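Local atomic coordinates of hypothetical protein (Ruminococcus gnavus, PDB entry 4GL6), a protein that is of unknown function, belonging to the DUF5037 family, and folds as one chain with two four-stranded sheets and surrounding helices. Residues F22-W27 with A42-K47; D49-F54 with I193-T198; T155-Y160 with I233-K238. All blocks are in the same frame, centred on the assembly; numbering follows the deposited sequence.

Interaction 1 pairs strands 22-28 and 40-46 of the antiparallel sheet, and interaction 2 packs the loop that follows the second of them against the end of helix 184-194 and the chain that follows. Their centres lie about 8 Å apart and they touch: C44 N is 2.7 Å from F54 O, a probable hydrogen bond, and T43 CG2 is 3.5 Å from I196 O. Interaction 3, a helix-helix contact, lies on the opposite side of the chain's centre from interaction 1, about 36 Å from it and about 28 Å from interaction 2, centre to centre. A glycerol, probably from crystallisation, lies about 4 Å from the K51 side chain.

Interaction 1: F22-W27 with A42-K47; sequences FEVLSW and ATCISK
L25 and I45 make the apolar centre, their side chains crossing at about a right angle. L25 CD1 lies 3.6 Å from I45 CG2, while CD2 meets I45 CD1. With I45 CG1 held between its backbone N and carbonyl carbon (chi1 58°), CG2 is turned beside the N, where the leucine methyl meets it. F22, V24, W27, A42, C44 and S46 share the face away from I45, E23, S26 and T43. There V24 CG2 reaches C44 SG at 4.1 Å, W27 CB rests on A42 CB, and F22 CE2 touches S46 CB; helix 6-18 packs on this face through L14, I10 and I6.

Farther out, E23 and I45 exchange two nearly straight backbone hydrogen bonds, E23 N to I45 O and I45 N to E23 O, each 2.9 Å. T43 O accepts from L25 N at 2.8 Å and, weakly, from S26 N, whereas T43 N donates to S26 O. At the polar edge, K47 NZ forms a salt bridge with E23 OE1 at 2.8 Å, coming from above the carboxylate plane, 63° out of it. The lysine chain, bent at chi2 (-67°), crosses the extended glutamate at a slant. Two residues, L25 and S26, thus stand opposite the single T43, the classic beta bulge of an antiparallel hairpin.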
loop_
_atom_site.group_PDB
_atom_site.type_symbol
_atom_site.label_atom_id
_atom_site.label_comp_id
_atom_site.label_asym_id
_atom_site.label_seq_id
_atom_site.Cartn_x
_atom_site.Cartn_y
_atom_site.Cartn_z
ATOM N N PHE A 22 -7.816 -9.425 -14.491
ATOM C CA PHE A 22 -7.591 -9.440 -13.055
ATOM C C PHE A 22 -7.928 -10.801 -12.471
ATOM O O PHE A 22 -8.578 -11.619 -13.117
ATOM C CB PHE A 22 -8.514 -8.427 -12.360
ATOM C CG PHE A 22 -8.295 -6.993 -12.765
ATOM C CD1 PHE A 22 -8.778 -6.510 -13.990
ATOM C CD2 PHE A 22 -7.658 -6.096 -11.895
ATOM C CE1 PHE A 22 -8.583 -5.177 -14.365
ATOM C CE2 PHE A 22 -7.469 -4.766 -12.259
ATOM C CZ PHE A 22 -7.927 -4.303 -13.499
ATOM N N GLU A 23 -7.479 -11.008 -11.234
ATOM C CA GLU A 23 -7.735 -12.223 -10.471
ATOM C C GLU A 23 -8.116 -11.794 -9.051
ATOM O O GLU A 23 -7.494 -10.898 -8.488
ATOM C CB GLU A 23 -6.484 -13.126 -10.467
ATOM C CG GLU A 23 -6.666 -14.494 -9.801
ATOM C CD GLU A 23 -5.428 -15.394 -9.854
ATOM O OE1 GLU A 23 -4.373 -14.988 -10.389
ATOM O OE2 GLU A 23 -5.510 -16.532 -9.345
ATOM N N VAL A 24 -9.170 -12.394 -8.509
ATOM C CA VAL A 24 -9.572 -12.194 -7.124
ATOM C C VAL A 24 -8.839 -13.309 -6.400
ATOM O O VAL A 24 -9.157 -14.469 -6.598
ATOM C CB VAL A 24 -11.102 -12.308 -6.918
ATOM C CG1 VAL A 24 -11.437 -12.396 -5.431
ATOM C CG2 VAL A 24 -11.822 -11.126 -7.568
ATOM N N LEU A 25 -7.838 -12.963 -5.595
ATOM C CA LEU A 25 -7.069 -13.967 -4.828
ATOM C C LEU A 25 -7.915 -14.586 -3.722
ATOM O O LEU A 25 -7.820 -15.772 -3.462
ATOM C CB LEU A 25 -5.779 -13.368 -4.253
ATOM C CG LEU A 25 -4.772 -12.832 -5.280
ATOM C CD1 LEU A 25 -3.606 -12.178 -4.566
ATOM C CD2 LEU A 25 -4.274 -13.918 -6.236
ATOM N N SER A 26 -8.734 -13.771 -3.073
ATOM C CA SER A 26 -9.643 -14.230 -2.010
ATOM C C SER A 26 -10.651 -13.140 -1.674
ATOM O O SER A 26 -10.502 -11.969 -2.075
ATOM C CB SER A 26 -8.883 -14.574 -0.729
ATOM O OG SER A 26 -8.217 -13.432 -0.205
ATOM N N TRP A 27 -11.684 -13.536 -0.952
ATOM C CA TRP A 27 -12.660 -12.579 -0.484
ATOM C C TRP A 27 -13.266 -12.982 0.803
ATOM O O TRP A 27 -13.388 -14.162 1.127
ATOM C CB TRP A 27 -13.703 -12.196 -1.533
ATOM C CG TRP A 27 -14.609 -13.275 -2.018
ATOM C CD1 TRP A 27 -14.507 -13.989 -3.201
ATOM C CD2 TRP A 27 -15.831 -13.759 -1.387
ATOM N NE1 TRP A 27 -15.540 -14.863 -3.330
ATOM C CE2 TRP A 27 -16.365 -14.787 -2.279
ATOM C CE3 TRP A 27 -16.507 -13.470 -0.208
ATOM C CZ2 TRP A 27 -17.527 -15.483 -1.988
ATOM C CZ3 TRP A 27 -17.680 -14.177 0.079
ATOM C CH2 TRP A 27 -18.178 -15.161 -0.794
ATOM N N ALA A 42 -12.911 -7.982 -1.202
ATOM C CA ALA A 42 -12.135 -8.815 -2.113
ATOM C C ALA A 42 -10.683 -8.354 -2.284
ATOM O O ALA A 42 -10.463 -7.187 -2.617
ATOM C CB ALA A 42 -12.822 -8.778 -3.483
ATOM N N THR A 43 -9.714 -9.267 -2.099
ATOM C CA THR A 43 -8.291 -8.997 -2.356
ATOM C C THR A 43 -8.041 -9.361 -3.816
ATOM O O THR A 43 -8.123 -10.535 -4.187
ATOM C CB THR A 43 -7.390 -9.811 -1.428
ATOM O OG1 THR A 43 -7.594 -9.327 -0.104
ATOM C CG2 THR A 43 -5.918 -9.670 -1.797
ATOM N N CYS A 44 -7.719 -8.354 -4.622
ATOM C CA CYS A 44 -7.566 -8.501 -6.072
ATOM C C CYS A 44 -6.163 -8.157 -6.577
ATOM O O CYS A 44 -5.440 -7.420 -5.923
ATOM C CB CYS A 44 -8.572 -7.553 -6.769
ATOM S SG CYS A 44 -10.298 -7.580 -6.178
ATOM N N ILE A 45 -5.792 -8.699 -7.739
ATOM C CA ILE A 45 -4.553 -8.327 -8.455
ATOM C C ILE A 45 -4.866 -8.164 -9.940
ATOM O O ILE A 45 -5.853 -8.729 -10.431
ATOM C CB ILE A 45 -3.410 -9.365 -8.299
ATOM C CG1 ILE A 45 -3.819 -10.763 -8.802
ATOM C CG2 ILE A 45 -2.983 -9.460 -6.840
ATOM C CD1 ILE A 45 -2.674 -11.753 -8.871
ATOM N N SER A 46 -4.064 -7.357 -10.631
ATOM C CA SER A 46 -4.125 -7.272 -12.090
ATOM C C SER A 46 -3.032 -8.257 -12.523
ATOM O O SER A 46 -1.987 -8.341 -11.859
ATOM C CB SER A 46 -3.865 -5.853 -12.619
ATOM O OG SER A 46 -2.503 -5.472 -12.551
ATOM N N LYS A 47 -3.267 -9.015 -13.600
ATOM C CA LYS A 47 -2.263 -9.980 -14.088
ATOM C C LYS A 47 -0.949 -9.267 -14.418
ATOM O O LYS A 47 0.107 -9.845 -14.232
ATOM C CB LYS A 47 -2.771 -10.787 -15.298
ATOM C CG LYS A 47 -3.908 -11.784 -15.033
ATOM C CD LYS A 47 -3.522 -12.963 -14.146
ATOM C CE LYS A 47 -4.637 -14.006 -14.133
ATOM N NZ LYS A 47 -4.361 -15.131 -13.202
#

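Interaction 2: D49-F54 with I193-T198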
loop_
_atom_site.group_PDB
_atom_site.type_symbol
_atom_site.label_atom_id
_atom_site.label_comp_id
_atom_site.label_asym_id
_atom_site.label_seq_id
_atom_site.Cartn_x
_atom_site.Cartn_y
_atom_site.Cartn_z
ATOM N N ASP A 49 0.359 -6.724 -12.760
ATOM C CA ASP A 49 1.044 -6.307 -11.500
ATOM C C ASP A 49 0.695 -7.342 -10.418
ATOM O O ASP A 49 0.212 -7.009 -9.339
ATOM C CB ASP A 49 0.581 -4.886 -11.132
ATOM C CG ASP A 49 1.461 -4.199 -10.099
ATOM O OD1 ASP A 49 2.506 -4.749 -9.650
ATOM O OD2 ASP A 49 1.083 -3.065 -9.758
ATOM N N PRO A 50 0.993 -8.613 -10.703
ATOM C CA PRO A 50 0.528 -9.710 -9.863
ATOM C C PRO A 50 1.064 -9.818 -8.441
ATOM O O PRO A 50 0.466 -10.549 -7.658
ATOM C CB PRO A 50 0.955 -10.942 -10.667
ATOM C CG PRO A 50 2.233 -10.522 -11.306
ATOM C CD PRO A 50 2.100 -9.051 -11.582
ATOM N N LYS A 51 2.159 -9.136 -8.111
ATOM C CA LYS A 51 2.737 -9.243 -6.763
ATOM C C LYS A 51 2.143 -8.244 -5.749
ATOM O O LYS A 51 2.414 -8.394 -4.564
ATOM C CB LYS A 51 4.258 -9.053 -6.816
ATOM C CG LYS A 51 5.034 -9.988 -7.740
ATOM C CD LYS A 51 5.242 -11.405 -7.194
ATOM C CE LYS A 51 6.133 -12.221 -8.140
ATOM N NZ LYS A 51 6.642 -13.492 -7.553
ATOM N N HIS A 52 1.343 -7.258 -6.194
ATOM C CA HIS A 52 0.789 -6.196 -5.321
ATOM C C HIS A 52 -0.714 -6.121 -5.264
ATOM O O HIS A 52 -1.352 -5.390 -6.060
ATOM C CB HIS A 52 1.343 -4.866 -5.747
ATOM C CG HIS A 52 2.807 -4.761 -5.521
ATOM N ND1 HIS A 52 3.319 -4.411 -4.326
ATOM C CD2 HIS A 52 3.876 -5.024 -6.356
ATOM C CE1 HIS A 52 4.644 -4.414 -4.406
ATOM N NE2 HIS A 52 4.990 -4.794 -5.651
ATOM N N PRO A 53 -1.319 -6.843 -4.309
ATOM C CA PRO A 53 -2.780 -6.870 -4.259
ATOM C C PRO A 53 -3.435 -5.589 -3.755
ATOM O O PRO A 53 -2.781 -4.759 -3.136
ATOM C CB PRO A 53 -3.077 -8.032 -3.310
ATOM C CG PRO A 53 -1.884 -8.119 -2.439
ATOM C CD PRO A 53 -0.715 -7.641 -3.223
ATOM N N PHE A 54 -4.721 -5.443 -4.066
ATOM C CA PHE A 54 -5.539 -4.311 -3.617
ATOM C C PHE A 54 -6.932 -4.772 -3.228
ATOM O O PHE A 54 -7.426 -5.753 -3.785
ATOM C CB PHE A 54 -5.617 -3.224 -4.670
ATOM C CG PHE A 54 -6.303 -3.629 -5.942
ATOM C CD1 PHE A 54 -5.612 -4.333 -6.925
ATOM C CD2 PHE A 54 -7.635 -3.254 -6.187
ATOM C CE1 PHE A 54 -6.244 -4.697 -8.110
ATOM C CE2 PHE A 54 -8.270 -3.600 -7.373
ATOM C CZ PHE A 54 -7.572 -4.323 -8.339
ATOM N N ILE A 193 3.584 -13.860 1.951
ATOM C CA ILE A 193 2.313 -13.377 2.535
ATOM C C ILE A 193 1.893 -12.039 1.910
ATOM O O ILE A 193 0.730 -11.860 1.551
ATOM C CB ILE A 193 2.417 -13.265 4.066
ATOM C CG1 ILE A 193 2.702 -14.655 4.687
ATOM C CG2 ILE A 193 1.124 -12.691 4.634
ATOM C CD1 ILE A 193 3.057 -14.648 6.165
ATOM N N LEU A 194 2.843 -11.112 1.794
ATOM C CA LEU A 194 2.627 -9.793 1.164
ATOM C C LEU A 194 2.117 -9.867 -0.277
ATOM O O LEU A 194 1.402 -8.975 -0.712
ATOM C CB LEU A 194 3.909 -8.934 1.225
ATOM C CG LEU A 194 4.376 -8.444 2.606
ATOM C CD1 LEU A 194 5.865 -8.110 2.627
ATOM C CD2 LEU A 194 3.559 -7.262 3.087
ATOM N N GLU A 195 2.494 -10.917 -1.004
ATOM C CA GLU A 195 2.036 -11.125 -2.382
ATOM C C GLU A 195 0.532 -11.414 -2.526
ATOM O O GLU A 195 -0.017 -11.191 -3.608
ATOM C CB GLU A 195 2.837 -12.256 -3.069
ATOM C CG GLU A 195 4.269 -11.890 -3.447
ATOM C CD GLU A 195 5.099 -13.068 -3.954
ATOM O OE1 GLU A 195 4.553 -14.166 -4.235
ATOM O OE2 GLU A 195 6.320 -12.868 -4.106
ATOM N N ILE A 196 -0.113 -11.903 -1.462
ATOM C CA ILE A 196 -1.529 -12.299 -1.498
ATOM C C ILE A 196 -2.481 -11.596 -0.511
ATOM O O ILE A 196 -3.650 -11.967 -0.435
ATOM C CB ILE A 196 -1.660 -13.847 -1.360
ATOM C CG1 ILE A 196 -1.263 -14.332 0.064
ATOM C CG2 ILE A 196 -0.862 -14.536 -2.473
ATOM C CD1 ILE A 196 -1.728 -15.732 0.399
ATOM N N PHE A 197 -1.993 -10.627 0.256
ATOM C CA PHE A 197 -2.832 -9.858 1.197
ATOM C C PHE A 197 -2.487 -8.376 1.129
ATOM O O PHE A 197 -1.339 -8.028 0.887
ATOM C CB PHE A 197 -2.653 -10.345 2.642
ATOM C CG PHE A 197 -3.227 -11.704 2.905
ATOM C CD1 PHE A 197 -4.604 -11.906 2.856
ATOM C CD2 PHE A 197 -2.407 -12.775 3.257
ATOM C CE1 PHE A 197 -5.153 -13.156 3.100
ATOM C CE2 PHE A 197 -2.954 -14.028 3.503
ATOM C CZ PHE A 197 -4.327 -14.217 3.427
ATOM N N THR A 198 -3.486 -7.521 1.372
ATOM C CA THR A 198 -3.321 -6.059 1.358
ATOM C C THR A 198 -2.828 -5.551 2.698
ATOM O O THR A 198 -2.876 -6.262 3.710
ATOM C CB THR A 198 -4.621 -5.347 0.972
ATOM O OG1 THR A 198 -5.690 -5.867 1.761
ATOM C CG2 THR A 198 -4.923 -5.576 -0.509
#
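K51 and E195 supply the one charged pair of this contact. Their side chains lie side by side and point the same way, and K51 NZ stands 3.5 Å from E195 OE2, a loose salt bridge. Much of the meeting is made by the lysine's aliphatic part: K51 CD is 3.6 Å from E195 CD, so methylene and carboxylate pack flank against flank. The lysine bends at chi2 (-77°), which sets CD beside the glutamate chain, itself extended beyond CG.

No hydrogen bond links the two segments. The backbones approach instead through a CA-H...O contact, E195 CA to K51 O, 3.5 Å long and with 165° at the hydrogen. The same K51 O accepts a hydrogen bond from Y100 OH, which ties this carbonyl to strand 99-104 as well.

Van der Waals packing centres on P53, whose ring turns its CG and CD toward three carbonyl oxygens. P53 CG lies 3.4 Å from F197 O, and CD approaches both L194 O, at 3.5 Å, and E195 O. Beyond the ring, T198 CG2 rests against the backbone of F54, 3.4 Å from its CA; here the methyl is anti to the threonine's own carbonyl carbon and beside its N.

Residues 49-53 begin with a type I turn from D49 to H52 and lead into strand 54-59, where F54 pairs with C44 of strand 40-46. D49 OD2 forms a salt bridge with R78 of helix 75-95, P53 also touches T43 and I45, and L194, near the end of helix 184-194, packs on helix 204-210, so that the contact bridges the antiparallel sheet and this helical region.

Interaction 3: T155-Y160 with I233-K238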
loop_
_atom_site.group_PDB
_atom_site.type_symbol
_atom_site.label_atom_id
_atom_site.label_comp_id
_atom_site.label_asym_id
_atom_site.label_seq_id
_atom_site.Cartn_x
_atom_site.Cartn_y
_atom_site.Cartn_z
ATOM N N THR A 155 25.973 4.185 2.592
ATOM C CA THR A 155 26.093 4.545 4.022
ATOM C C THR A 155 24.728 4.943 4.570
ATOM O O THR A 155 23.834 5.324 3.808
ATOM C CB THR A 155 27.089 5.712 4.283
ATOM O OG1 THR A 155 26.616 6.908 3.658
ATOM C CG2 THR A 155 28.515 5.407 3.764
ATOM N N ASP A 156 24.560 4.838 5.884
ATOM C CA ASP A 156 23.303 5.239 6.539
ATOM C C ASP A 156 22.873 6.671 6.147
ATOM O O ASP A 156 21.702 6.906 5.894
ATOM C CB ASP A 156 23.425 5.164 8.067
ATOM C CG ASP A 156 23.514 3.728 8.615
ATOM O OD1 ASP A 156 23.166 2.743 7.929
ATOM O OD2 ASP A 156 23.929 3.599 9.782
ATOM N N GLU A 157 23.843 7.585 6.050
ATOM C CA GLU A 157 23.611 8.994 5.696
ATOM C C GLU A 157 23.037 9.056 4.279
ATOM O O GLU A 157 22.016 9.691 4.059
ATOM C CB GLU A 157 24.911 9.843 5.781
ATOM C CG GLU A 157 25.492 10.126 7.177
ATOM C CD GLU A 157 26.029 8.905 7.943
ATOM O OE1 GLU A 157 26.345 7.856 7.324
ATOM O OE2 GLU A 157 26.126 8.986 9.188
ATOM N N GLU A 158 23.705 8.372 3.342
ATOM C CA GLU A 158 23.280 8.288 1.930
ATOM C C GLU A 158 21.881 7.686 1.791
ATOM O O GLU A 158 21.078 8.156 0.988
ATOM C CB GLU A 158 24.282 7.462 1.090
ATOM C CG GLU A 158 25.643 8.116 0.854
ATOM C CD GLU A 158 26.718 7.177 0.293
ATOM O OE1 GLU A 158 26.735 5.961 0.592
ATOM O OE2 GLU A 158 27.597 7.675 -0.433
ATOM N N GLU A 159 21.593 6.658 2.586
ATOM C CA GLU A 159 20.300 5.981 2.541
ATOM C C GLU A 159 19.184 6.914 3.012
ATOM O O GLU A 159 18.165 7.058 2.334
ATOM C CB GLU A 159 20.349 4.697 3.386
ATOM C CG GLU A 159 19.122 3.803 3.266
ATOM C CD GLU A 159 19.203 2.473 4.038
ATOM O OE1 GLU A 159 20.296 2.089 4.539
ATOM O OE2 GLU A 159 18.144 1.797 4.110
ATOM N N TYR A 160 19.398 7.530 4.177
ATOM C CA TYR A 160 18.452 8.469 4.797
ATOM C C TYR A 160 18.197 9.675 3.893
ATOM O O TYR A 160 17.044 10.058 3.691
ATOM C CB TYR A 160 18.990 8.917 6.159
ATOM C CG TYR A 160 18.100 9.843 6.955
ATOM C CD1 TYR A 160 17.164 9.335 7.875
ATOM C CD2 TYR A 160 18.213 11.238 6.829
ATOM C CE1 TYR A 160 16.352 10.189 8.616
ATOM C CE2 TYR A 160 17.410 12.102 7.567
ATOM C CZ TYR A 160 16.479 11.583 8.456
ATOM O OH TYR A 160 15.689 12.462 9.165
ATOM N N ILE A 233 18.384 9.028 15.028
ATOM C CA ILE A 233 17.274 8.126 15.376
ATOM C C ILE A 233 17.149 6.978 14.355
ATOM O O ILE A 233 16.801 5.851 14.717
ATOM C CB ILE A 233 15.939 8.922 15.525
ATOM C CG1 ILE A 233 16.006 9.853 16.756
ATOM C CG2 ILE A 233 14.737 7.994 15.656
ATOM C CD1 ILE A 233 14.977 10.966 16.760
ATOM N N PHE A 234 17.413 7.287 13.086
ATOM C CA PHE A 234 17.401 6.305 11.993
ATOM C C PHE A 234 18.504 5.272 12.184
ATOM O O PHE A 234 18.225 4.068 12.122
ATOM C CB PHE A 234 17.519 7.003 10.634
ATOM C CG PHE A 234 17.743 6.075 9.486
ATOM C CD1 PHE A 234 16.719 5.254 9.028
ATOM C CD2 PHE A 234 18.966 6.046 8.823
ATOM C CE1 PHE A 234 16.913 4.390 7.955
ATOM C CE2 PHE A 234 19.168 5.191 7.747
ATOM C CZ PHE A 234 18.139 4.362 7.315
ATOM N N LYS A 235 19.730 5.740 12.440
ATOM C CA LYS A 235 20.870 4.841 12.680
ATOM C C LYS A 235 20.621 3.902 13.875
ATOM O O LYS A 235 20.841 2.699 13.759
ATOM C CB LYS A 235 22.199 5.608 12.827
ATOM C CG LYS A 235 22.678 6.207 11.514
ATOM C CD LYS A 235 24.154 6.596 11.470
ATOM C CE LYS A 235 24.441 7.905 12.177
ATOM N NZ LYS A 235 25.828 8.369 11.895
ATOM N N ALA A 236 20.113 4.456 14.976
ATOM C CA ALA A 236 19.787 3.682 16.177
ATOM C C ALA A 236 18.686 2.644 15.886
ATOM O O ALA A 236 18.831 1.482 16.271
ATOM C CB ALA A 236 19.389 4.595 17.335
ATOM N N ALA A 237 17.630 3.061 15.179
ATOM C CA ALA A 237 16.509 2.169 14.810
ATOM C C ALA A 237 16.949 1.001 13.920
ATOM O O ALA A 237 16.521 -0.141 14.131
ATOM C CB ALA A 237 15.415 2.953 14.113
ATOM N N LYS A 238 17.825 1.309 12.961
ATOM C CA LYS A 238 18.388 0.340 12.006
ATOM C C LYS A 238 19.236 -0.753 12.710
ATOM O O LYS A 238 19.253 -1.879 12.229
ATOM C CB LYS A 238 19.166 1.097 10.901
ATOM C CG LYS A 238 19.512 0.293 9.664
ATOM C CD LYS A 238 20.243 1.118 8.594
ATOM C CE LYS A 238 20.827 0.202 7.501
ATOM N NZ LYS A 238 21.729 0.790 6.471
#
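The first turn of helix 156-171 packs against helix 231-239 here, through a salt-bridge network beside an aromatic pair. K238, extended beyond CG, reaches E159 tip to tip, its NZ 2.7 Å from E159 OE1. The same NZ grips D156 OD1 at 2.8 Å, and each oxygen is met nearly along its C-O axis. E159 OE2 is engaged by the hydroxyls of Y181 and Y163, which probably helps to fix the carboxylate's rotation. An alanine in place of K238 would probably leave the neighbouring carboxylates of D156 and E159 without the cation that joins them.

T155 is the N-cap of this helix and forms a capping box with E158: E158 N donates to T155 OG1, and T155 N to E158 OE1. From helix 231-239, K235, three residues before K238, lays CG and CD against D156, with CG 3.4 Å from OD2. Its bend at chi3 (-78°) turns CE aside from that carboxylate, and NZ instead pairs with E157 OE2 at 2.8 Å.

Beside the charged groups, F234 and Y160 slide past each other in opposite directions, their ring planes oblique at 49°. Y160 CD1 lies 3.6 Å from F234 CB, while Y160 OH is hydrogen-bonded to D229 O. E159 CD sits at the edge of the F234 ring, 3.9 Å from CZ, with the carboxylate turned 83° from the ring plane; F216 meets this ring edge-to-face.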